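Local coordinates for protein deoxycytidylate deaminase (PDB 4P9E) that probably deaminates dCMP to dUMP with the help of a zinc ion, as expected of a deoxycytidylate deaminase under allosteric control by dTTP, at residues Ala75-Lys78 and Met79-Ser83; Ala11-Lys14 and Thr15-Phe19; His95-Pro99 and Asp100-Met104. All coordinates share one frame; numbering follows the deposited sequence.

Contact 1 (Ala75-Lys78 and Met79-Ser83); sequences ALVK and MAKSS
The flat groups that meet between A75-K78 and M79-S83 are peptide units of one helix: the carbonyl of A75 takes the N-H of M79 in its own plane (O to N 2.9 Å), and that of L76 takes the N-H of A80. At the next residue, the N-H of K81 is shared, reaching V77 O at 3.2 Å and, through a weak bond, K78 O at 3.1 Å. The side chains graze these carbonyls more than one another. M79 lays its CB 3.4 Å from L76 O and its CG 3.5 Å from A75 O before folding away through two bent torsions (chi2 -48°, chi3 -75°). K81 passes CG 3.6 Å from V77 O and brings CE within 4.4 Å of V77 CG1; its NZ bonds to Q107 O of the second subunit. K78 runs extended beyond CG, and its NZ bonds to H43 O of the same chain and to G38 O of the third subunit; in other structures of this protein K78 helps bind dTTP and dCMP. Helix 71-80 lies against strand 39-45, M79 touching L41 and A42, while L76 and A80 pack respectively on A80 and I86 of the second subunit.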
ATOM      1  N   ALA A  75      11.081 -13.503  -7.820  1.00 25.61           N
ATOM      2  CA  ALA A  75      10.117 -13.301  -6.758  1.00 25.95           C
ATOM      3  C   ALA A  75      10.373 -11.974  -6.024  1.00 30.78           C
ATOM      4  O   ALA A  75       9.471 -11.149  -5.867  1.00 31.06           O
ATOM      5  CB  ALA A  75      10.142 -14.487  -5.786  1.00 23.23           C
ATOM      6  N   LEU A  76      11.614 -11.783  -5.592  1.00 33.64           N
ATOM      7  CA  LEU A  76      12.051 -10.548  -4.964  1.00 30.87           C
ATOM      8  C   LEU A  76      11.743  -9.290  -5.778  1.00 37.29           C
ATOM      9  O   LEU A  76      11.245  -8.302  -5.249  1.00 36.68           O
ATOM     10  CB  LEU A  76      13.551 -10.620  -4.718  1.00 34.65           C
ATOM     11  CG  LEU A  76      14.149  -9.409  -3.996  1.00 47.62           C
ATOM     12  CD1 LEU A  76      13.536  -9.246  -2.621  1.00 42.72           C
ATOM     13  CD2 LEU A  76      15.638  -9.571  -3.891  1.00 51.02           C
ATOM     14  N   VAL A  77      12.062  -9.309  -7.065  1.00 34.41           N
ATOM     15  CA  VAL A  77      11.744  -8.163  -7.910  1.00 38.66           C
ATOM     16  C   VAL A  77      10.228  -7.924  -7.994  1.00 34.64           C
ATOM     17  O   VAL A  77       9.773  -6.786  -7.972  1.00 35.24           O
ATOM     18  CB  VAL A  77      12.418  -8.272  -9.312  1.00 41.33           C
ATOM     19  CG1 VAL A  77      11.664  -7.469 -10.361  1.00 40.22           C
ATOM     20  CG2 VAL A  77      13.878  -7.830  -9.229  1.00 35.22           C
ATOM     21  N   LYS A  78       9.448  -8.993  -8.059  1.00 33.13           N
ATOM     22  CA  LYS A  78       7.995  -8.839  -8.020  1.00 33.60           C
ATOM     23  C   LYS A  78       7.513  -8.214  -6.718  1.00 33.66           C
ATOM     24  O   LYS A  78       6.583  -7.406  -6.737  1.00 36.82           O
ATOM     25  CB  LYS A  78       7.278 -10.164  -8.283  1.00 30.01           C
ATOM     26  CG  LYS A  78       7.241 -10.524  -9.733  1.00 29.99           C
ATOM     27  CD  LYS A  78       6.719 -11.914  -9.970  1.00 35.57           C
ATOM     28  CE  LYS A  78       6.936 -12.318 -11.426  1.00 32.71           C
ATOM     29  NZ  LYS A  78       6.461 -13.693 -11.702  1.00 35.76           N
ATOM     30  N   MET A  79       8.139  -8.582  -5.603  1.00 31.02           N
ATOM     31  CA  MET A  79       7.829  -7.980  -4.311  1.00 30.87           C
ATOM     32  C   MET A  79       8.153  -6.508  -4.284  1.00 33.52           C
ATOM     33  O   MET A  79       7.435  -5.748  -3.684  1.00 36.04           O
ATOM     34  CB  MET A  79       8.554  -8.676  -3.157  1.00 27.28           C
ATOM     35  CG  MET A  79       8.025 -10.052  -2.848  1.00 30.87           C
ATOM     36  SD  MET A  79       6.231 -10.093  -2.715  1.00 33.43           S
ATOM     37  CE  MET A  79       5.933  -9.336  -1.125  1.00 35.65           C
ATOM     38  N   ALA A  80       9.240  -6.111  -4.928  1.00 30.88           N
ATOM     39  CA  ALA A  80       9.577  -4.699  -5.052  1.00 26.44           C
ATOM     40  C   ALA A  80       8.549  -3.893  -5.856  1.00 30.93           C
ATOM     41  O   ALA A  80       8.388  -2.708  -5.625  1.00 35.73           O
ATOM     42  CB  ALA A  80      10.950  -4.543  -5.629  1.00 23.25           C
ATOM     43  N   LYS A  81       7.846  -4.527  -6.787  1.00 37.74           N
ATOM     44  CA  LYS A  81       6.785  -3.850  -7.545  1.00 37.78           C
ATOM     45  C   LYS A  81       5.405  -4.055  -6.933  1.00 39.69           C
ATOM     46  O   LYS A  81       4.411  -3.540  -7.441  1.00 45.68           O
ATOM     47  CB  LYS A  81       6.750  -4.312  -9.000  1.00 33.15           C
ATOM     48  CG  LYS A  81       8.062  -4.179  -9.712  1.00 36.22           C
ATOM     49  CD  LYS A  81       7.950  -4.601 -11.163  1.00 39.94           C
ATOM     50  CE  LYS A  81       7.642  -6.070 -11.284  1.00 40.66           C
ATOM     51  NZ  LYS A  81       7.929  -6.608 -12.666  1.00 53.27           N
ATOM     52  N   SER A  82       5.350  -4.836  -5.860  1.00 38.22           N
ATOM     53  CA  SER A  82       4.117  -5.090  -5.130  1.00 38.52           C
ATOM     54  C   SER A  82       3.897  -3.948  -4.138  1.00 39.40           C
ATOM     55  O   SER A  82       4.775  -3.141  -3.927  1.00 42.68           O
ATOM     56  CB  SER A  82       4.248  -6.430  -4.391  1.00 36.36           C
ATOM     57  OG  SER A  82       3.161  -6.689  -3.525  1.00 37.39           O
ATOM     58  N   SER A  83       2.726  -3.883  -3.525  1.00 49.12           N
ATOM     59  CA  SER A  83       2.487  -2.913  -2.471  1.00 48.60           C
ATOM     60  C   SER A  83       2.653  -3.573  -1.112  1.00 47.34           C
ATOM     61  O   SER A  83       2.523  -2.934  -0.068  1.00 52.70           O
ATOM     62  CB  SER A  83       1.069  -2.373  -2.587  1.00 51.13           C
ATOM     63  OG  SER A  83       0.619  -2.477  -3.924  1.00 55.08           O
TER

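Contact 2 (Ala11-Lys14 and Thr15-Phe19); sequences AYMK and TAELF
E17 lies back along the preceding turn, over M13 and K14, in helix 6-20, the N-terminal helix of the cytidine deaminase fold. Its CB sits 3.4 Å from K14 O, and CG, placed opposite the carbonyl carbon (chi1 -81°), passes 3.6 Å from M13 O. Beyond CG the chain is extended, which carries the carboxylate across the stems of two side chains: OE1 comes 4.1 Å from M13 CG, and OE2 approaches K14 CG just as loosely. The approach to both is oblique, with no polar bond to the amine of K14; instead OE1 makes a salt bridge to R116, which ties the helix to the segment following strand 112-115. Beneath these contacts the backbone is regular, with the N-H groups of A16, E17 and L18 bonded to the carbonyls of Y12, M13 and K14. Around the helix, T15 and A16 pack on I33 and Y12 on V35, both of strand 31-36, while K14, T15, L18 and F19 meet the same helix of the third subunit. T15 divides its two branches: CG2 lies in the plane of the F19 ring, at its edge, whereas OG1 turns back along the helix and donates to A11 O at 2.7 Å, tilted 26° from the plane of that carbonyl, which also takes a weak bond from T15 N.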
ATOM      1  N   ALA A  11       1.451 -28.053  -0.529  1.00 37.78           N
ATOM      2  CA  ALA A  11       0.815 -27.392  -1.669  1.00 40.47           C
ATOM      3  C   ALA A  11       1.648 -26.205  -2.158  1.00 37.70           C
ATOM      4  O   ALA A  11       1.730 -25.949  -3.358  1.00 35.21           O
ATOM      5  CB  ALA A  11      -0.598 -26.957  -1.331  1.00 38.91           C
ATOM      6  N   TYR A  12       2.273 -25.501  -1.221  1.00 37.62           N
ATOM      7  CA  TYR A  12       3.197 -24.424  -1.561  1.00 38.68           C
ATOM      8  C   TYR A  12       4.395 -24.934  -2.345  1.00 35.75           C
ATOM      9  O   TYR A  12       4.736 -24.388  -3.388  1.00 33.78           O
ATOM     10  CB  TYR A  12       3.664 -23.694  -0.304  1.00 36.11           C
ATOM     11  CG  TYR A  12       2.577 -22.871   0.336  1.00 36.62           C
ATOM     12  CD1 TYR A  12       1.668 -22.175  -0.441  1.00 33.04           C
ATOM     13  CD2 TYR A  12       2.452 -22.795   1.722  1.00 38.29           C
ATOM     14  CE1 TYR A  12       0.680 -21.417   0.133  1.00 37.12           C
ATOM     15  CE2 TYR A  12       1.458 -22.036   2.313  1.00 34.99           C
ATOM     16  CZ  TYR A  12       0.571 -21.353   1.513  1.00 38.00           C
ATOM     17  OH  TYR A  12      -0.431 -20.597   2.083  1.00 37.75           O
ATOM     18  N   MET A  13       5.028 -25.987  -1.841  1.00 38.96           N
ATOM     19  CA  MET A  13       6.187 -26.538  -2.524  1.00 40.33           C
ATOM     20  C   MET A  13       5.812 -27.052  -3.898  1.00 39.25           C
ATOM     21  O   MET A  13       6.547 -26.864  -4.856  1.00 45.38           O
ATOM     22  CB  MET A  13       6.852 -27.648  -1.713  1.00 41.00           C
ATOM     23  CG  MET A  13       8.219 -28.043  -2.239  1.00 35.30           C
ATOM     24  SD  MET A  13       9.352 -26.645  -2.414  1.00 39.70           S
ATOM     25  CE  MET A  13      10.016 -26.451  -0.764  1.00 36.54           C
ATOM     26  N   LYS A  14       4.660 -27.681  -4.016  1.00 37.18           N
ATOM     27  CA  LYS A  14       4.261 -28.170  -5.326  1.00 41.21           C
ATOM     28  C   LYS A  14       3.966 -27.049  -6.317  1.00 41.19           C
ATOM     29  O   LYS A  14       4.031 -27.251  -7.525  1.00 46.34           O
ATOM     30  CB  LYS A  14       3.076 -29.122  -5.210  1.00 43.48           C
ATOM     31  CG  LYS A  14       3.486 -30.534  -4.851  1.00 48.55           C
ATOM     32  CD  LYS A  14       2.341 -31.496  -5.080  1.00 55.69           C
ATOM     33  CE  LYS A  14       2.385 -32.672  -4.103  1.00 74.27           C
ATOM     34  NZ  LYS A  14       1.040 -33.325  -3.960  1.00 74.18           N
ATOM     35  N   THR A  15       3.650 -25.870  -5.801  1.00 36.25           N
ATOM     36  CA  THR A  15       3.347 -24.729  -6.640  1.00 33.70           C
ATOM     37  C   THR A  15       4.651 -24.174  -7.165  1.00 32.80           C
ATOM     38  O   THR A  15       4.796 -23.909  -8.356  1.00 29.48           O
ATOM     39  CB  THR A  15       2.587 -23.648  -5.856  1.00 36.25           C
ATOM     40  OG1 THR A  15       1.335 -24.178  -5.404  1.00 32.20           O
ATOM     41  CG2 THR A  15       2.326 -22.409  -6.729  1.00 32.50           C
ATOM     42  N   ALA A  16       5.607 -24.008  -6.267  1.00 35.79           N
ATOM     43  CA  ALA A  16       6.951 -23.662  -6.681  1.00 36.96           C
ATOM     44  C   ALA A  16       7.440 -24.643  -7.765  1.00 40.79           C
ATOM     45  O   ALA A  16       8.078 -24.234  -8.728  1.00 41.48           O
ATOM     46  CB  ALA A  16       7.877 -23.658  -5.491  1.00 33.66           C
ATOM     47  N   GLU A  17       7.118 -25.927  -7.613  1.00 41.97           N
ATOM     48  CA  GLU A  17       7.449 -26.928  -8.622  1.00 41.99           C
ATOM     49  C   GLU A  17       6.718 -26.728  -9.942  1.00 45.31           C
ATOM     50  O   GLU A  17       7.306 -26.911 -11.007  1.00 46.13           O
ATOM     51  CB  GLU A  17       7.161 -28.330  -8.113  1.00 42.46           C
ATOM     52  CG  GLU A  17       8.247 -28.889  -7.238  1.00 49.21           C
ATOM     53  CD  GLU A  17       7.833 -30.189  -6.576  1.00 54.17           C
ATOM     54  OE1 GLU A  17       8.406 -30.511  -5.521  1.00 48.06           O
ATOM     55  OE2 GLU A  17       6.941 -30.895  -7.106  1.00 57.63           O
ATOM     56  N   LEU A  18       5.437 -26.386  -9.872  1.00 42.39           N
ATOM     57  CA  LEU A  18       4.662 -26.033 -11.063  1.00 40.73           C
ATOM     58  C   LEU A  18       5.358 -24.937 -11.843  1.00 44.16           C
ATOM     59  O   LEU A  18       5.398 -24.950 -13.075  1.00 48.58           O
ATOM     60  CB  LEU A  18       3.296 -25.504 -10.659  1.00 39.42           C
ATOM     61  CG  LEU A  18       2.071 -26.266 -11.120  1.00 48.50           C
ATOM     62  CD1 LEU A  18       2.269 -27.752 -10.900  1.00 52.46           C
ATOM     63  CD2 LEU A  18       0.884 -25.775 -10.332  1.00 48.36           C
ATOM     64  N   PHE A  19       5.912 -23.973 -11.125  1.00 43.27           N
ATOM     65  CA  PHE A  19       6.539 -22.847 -11.794  1.00 46.54           C
ATOM     66  C   PHE A  19       7.971 -23.078 -12.218  1.00 47.46           C
ATOM     67  O   PHE A  19       8.437 -22.428 -13.135  1.00 52.00           O
ATOM     68  CB  PHE A  19       6.384 -21.567 -10.983  1.00 43.84           C
ATOM     69  CG  PHE A  19       5.005 -20.999 -11.065  1.00 46.21           C
ATOM     70  CD1 PHE A  19       4.594 -20.315 -12.201  1.00 52.95           C
ATOM     71  CD2 PHE A  19       4.099 -21.186 -10.038  1.00 42.78           C
ATOM     72  CE1 PHE A  19       3.308 -19.805 -12.296  1.00 52.30           C
ATOM     73  CE2 PHE A  19       2.814 -20.683 -10.127  1.00 47.27           C
ATOM     74  CZ  PHE A  19       2.412 -19.991 -11.255  1.00 47.78           C
TER

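Contact 3 (His95-Pro99 and Asp100-Met104); sequences HSPCP and DCSKM. With ZN (zinc ion), chain B.
C98 and C101 bring their sulfurs to one zinc ion, C98 SG at 2.2 Å and C101 SG at 2.3 Å from the metal, with 3.7 Å between the two SG atoms. The CB-SG bond of C101 stands roughly across the helix, whereas that of C98 slants obliquely forward along it. C98 holds SG between its backbone N and carbonyl carbon (chi1 78°), a placement that also points the sulfur at the start of the helix, where it accepts the N-H of C101 at 3.4 Å and so serves as the N-cap. This is the CxxC half of the zinc site of the cytidine deaminase family; H70 ND1 supplies the third protein ligand and a water the fourth position. That water, 2.5 Å from the zinc, accepts from C98 N; it occupies the place where the nucleophilic water is expected in this family. E72, the predicted proton donor, packs beside P97 and C101. S102 holds the carbonyl of C98 twice: its N and its OG both donate to C98 O, with OG 2.9 Å away and 41° above the carbonyl plane. The ring of P97 touches C101 and S102, CB 4.0 Å from C101 CB and CG 3.8 Å from S102 OG, and also packs on I125 and L128 of helix 123-130.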
ATOM      1  N   HIS A  95      14.784 -25.223  -4.901  1.00 29.29           N
ATOM      2  CA  HIS A  95      16.181 -25.429  -4.574  1.00 31.31           C
ATOM      3  C   HIS A  95      16.680 -24.551  -3.453  1.00 36.44           C
ATOM      4  O   HIS A  95      16.189 -23.450  -3.265  1.00 38.45           O
ATOM      5  CB  HIS A  95      17.049 -25.217  -5.799  1.00 36.71           C
ATOM      6  CG  HIS A  95      16.819 -26.232  -6.873  1.00 43.11           C
ATOM      7  ND1 HIS A  95      15.670 -26.256  -7.633  1.00 41.49           N
ATOM      8  CD2 HIS A  95      17.573 -27.274  -7.282  1.00 44.21           C
ATOM      9  CE1 HIS A  95      15.737 -27.265  -8.484  1.00 40.79           C
ATOM     10  NE2 HIS A  95      16.882 -27.894  -8.301  1.00 43.56           N
ATOM     11  N   SER A  96      17.633 -25.084  -2.693  1.00 41.94           N
ATOM     12  CA  SER A  96      18.472 -24.312  -1.793  1.00 42.43           C
ATOM     13  C   SER A  96      19.002 -23.111  -2.584  1.00 44.31           C
ATOM     14  O   SER A  96      19.333 -23.257  -3.755  1.00 51.28           O
ATOM     15  CB  SER A  96      19.605 -25.216  -1.269  1.00 46.48           C
ATOM     16  OG  SER A  96      20.845 -24.538  -1.094  1.00 58.27           O
ATOM     17  N   PRO A  97      19.017 -21.908  -1.978  1.00 45.27           N
ATOM     18  CA  PRO A  97      19.490 -20.737  -2.726  1.00 50.13           C
ATOM     19  C   PRO A  97      21.002 -20.523  -2.734  1.00 47.51           C
ATOM     20  O   PRO A  97      21.699 -20.893  -1.799  1.00 53.72           O
ATOM     21  CB  PRO A  97      18.795 -19.564  -2.027  1.00 40.05           C
ATOM     22  CG  PRO A  97      18.519 -20.051  -0.684  1.00 39.92           C
ATOM     23  CD  PRO A  97      18.238 -21.512  -0.798  1.00 44.14           C
ATOM     24  N   CYS A  98      21.481 -19.914  -3.811  1.00 48.03           N
ATOM     25  CA  CYS A  98      22.888 -19.557  -3.971  1.00 53.79           C
ATOM     26  C   CYS A  98      23.271 -18.489  -2.957  1.00 51.66           C
ATOM     27  O   CYS A  98      22.402 -17.936  -2.294  1.00 50.29           O
ATOM     28  CB  CYS A  98      23.145 -19.075  -5.411  1.00 54.29           C
ATOM     29  SG  CYS A  98      22.617 -17.380  -5.799  1.00 48.66           S
ATOM     30  N   PRO A  99      24.577 -18.204  -2.808  1.00 56.31           N
ATOM     31  CA  PRO A  99      24.959 -17.136  -1.881  1.00 52.98           C
ATOM     32  C   PRO A  99      24.391 -15.751  -2.230  1.00 49.44           C
ATOM     33  O   PRO A  99      24.085 -15.011  -1.301  1.00 47.72           O
ATOM     34  CB  PRO A  99      26.490 -17.132  -1.975  1.00 53.65           C
ATOM     35  CG  PRO A  99      26.828 -18.521  -2.308  1.00 55.80           C
ATOM     36  CD  PRO A  99      25.761 -18.959  -3.264  1.00 56.99           C
ATOM     37  N   ASP A 100      24.249 -15.420  -3.516  1.00 55.84           N
ATOM     38  CA  ASP A 100      23.754 -14.102  -3.930  1.00 58.60           C
ATOM     39  C   ASP A 100      22.268 -13.910  -3.602  1.00 57.05           C
ATOM     40  O   ASP A 100      21.824 -12.810  -3.260  1.00 52.54           O
ATOM     41  CB  ASP A 100      23.977 -13.867  -5.431  1.00 57.80           C
ATOM     42  CG  ASP A 100      25.436 -14.064  -5.858  1.00 82.83           C
ATOM     43  OD1 ASP A 100      26.350 -13.767  -5.038  1.00 79.72           O
ATOM     44  OD2 ASP A 100      25.661 -14.520  -7.014  1.00 87.49           O
ATOM     45  N   CYS A 101      21.500 -14.982  -3.722  1.00 47.57           N
ATOM     46  CA  CYS A 101      20.110 -14.914  -3.345  1.00 43.56           C
ATOM     47  C   CYS A 101      19.996 -14.893  -1.825  1.00 43.57           C
ATOM     48  O   CYS A 101      19.215 -14.137  -1.261  1.00 40.72           O
ATOM     49  CB  CYS A 101      19.327 -16.063  -3.977  1.00 48.63           C
ATOM     50  SG  CYS A 101      19.231 -15.948  -5.795  1.00 50.37           S
ATOM     51  N   SER A 102      20.813 -15.690  -1.156  1.00 44.66           N
ATOM     52  CA  SER A 102      20.831 -15.709   0.302  1.00 41.77           C
ATOM     53  C   SER A 102      21.037 -14.349   0.988  1.00 41.28           C
ATOM     54  O   SER A 102      20.319 -14.033   1.929  1.00 43.69           O
ATOM     55  CB  SER A 102      21.865 -16.712   0.791  1.00 50.69           C
ATOM     56  OG  SER A 102      21.472 -18.020   0.425  1.00 48.90           O
ATOM     57  N   LYS A 103      22.000 -13.555   0.520  1.00 37.68           N
ATOM     58  CA  LYS A 103      22.245 -12.213   1.049  1.00 36.78           C
ATOM     59  C   LYS A 103      20.979 -11.384   1.030  1.00 35.58           C
ATOM     60  O   LYS A 103      20.710 -10.600   1.946  1.00 31.72           O
ATOM     61  CB  LYS A 103      23.222 -11.436   0.164  1.00 45.13           C
ATOM     62  CG  LYS A 103      24.587 -12.003  -0.046  1.00 54.15           C
ATOM     63  CD  LYS A 103      25.418 -11.077  -0.964  1.00 56.38           C
ATOM     64  CE  LYS A 103      24.759 -10.818  -2.308  1.00 46.59           C
ATOM     65  NZ  LYS A 103      25.749 -10.388  -3.331  1.00 47.88           N
ATOM     66  N   MET A 104      20.235 -11.525  -0.062  1.00 41.23           N
ATOM     67  CA  MET A 104      19.117 -10.642  -0.340  1.00 40.62           C
ATOM     68  C   MET A 104      17.890 -11.071   0.432  1.00 36.30           C
ATOM     69  O   MET A 104      17.164 -10.242   0.996  1.00 31.72           O
ATOM     70  CB  MET A 104      18.833 -10.607  -1.835  1.00 40.05           C
ATOM     71  CG  MET A 104      19.964  -9.987  -2.639  1.00 42.66           C
ATOM     72  SD  MET A 104      19.426  -9.405  -4.258  1.00 47.35           S
ATOM     73  CE  MET A 104      19.556 -10.903  -5.217  1.00 50.68           C
TER
HETATM   74 ZN    ZN B 201      20.573 -17.671  -6.507  1.00 54.55          ZN
HETATM   75  O   HOH W   1      19.307 -19.734  -6.136  1.00 61.98           O

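In the fold
Along the chain the order is contact 2, contact 1, contact 3, on helices 6-20, 71-80 and 99-107. Helices 6-20 and 71-80 pack on strands 31-36 and 39-45 of the mixed sheet, and helix 99-107, which bears C101, packs on helix 71-80, which bears E72. The contact centres stand about 17 to 19 Å apart. Contacts 1 and 3 touch, L76 CD2 lying 3.8 Å from M104 SD. Contact 2 touches neither (nearest atoms about 7 and 6 Å away) and lies across the chain's centre from contact 3. Contacts 1 and 3 both reach the second subunit, contacts 1 and 2 the third, so helix 99-107 and nucleotide-binding K78 both lie near interfaces of the six-chain assembly.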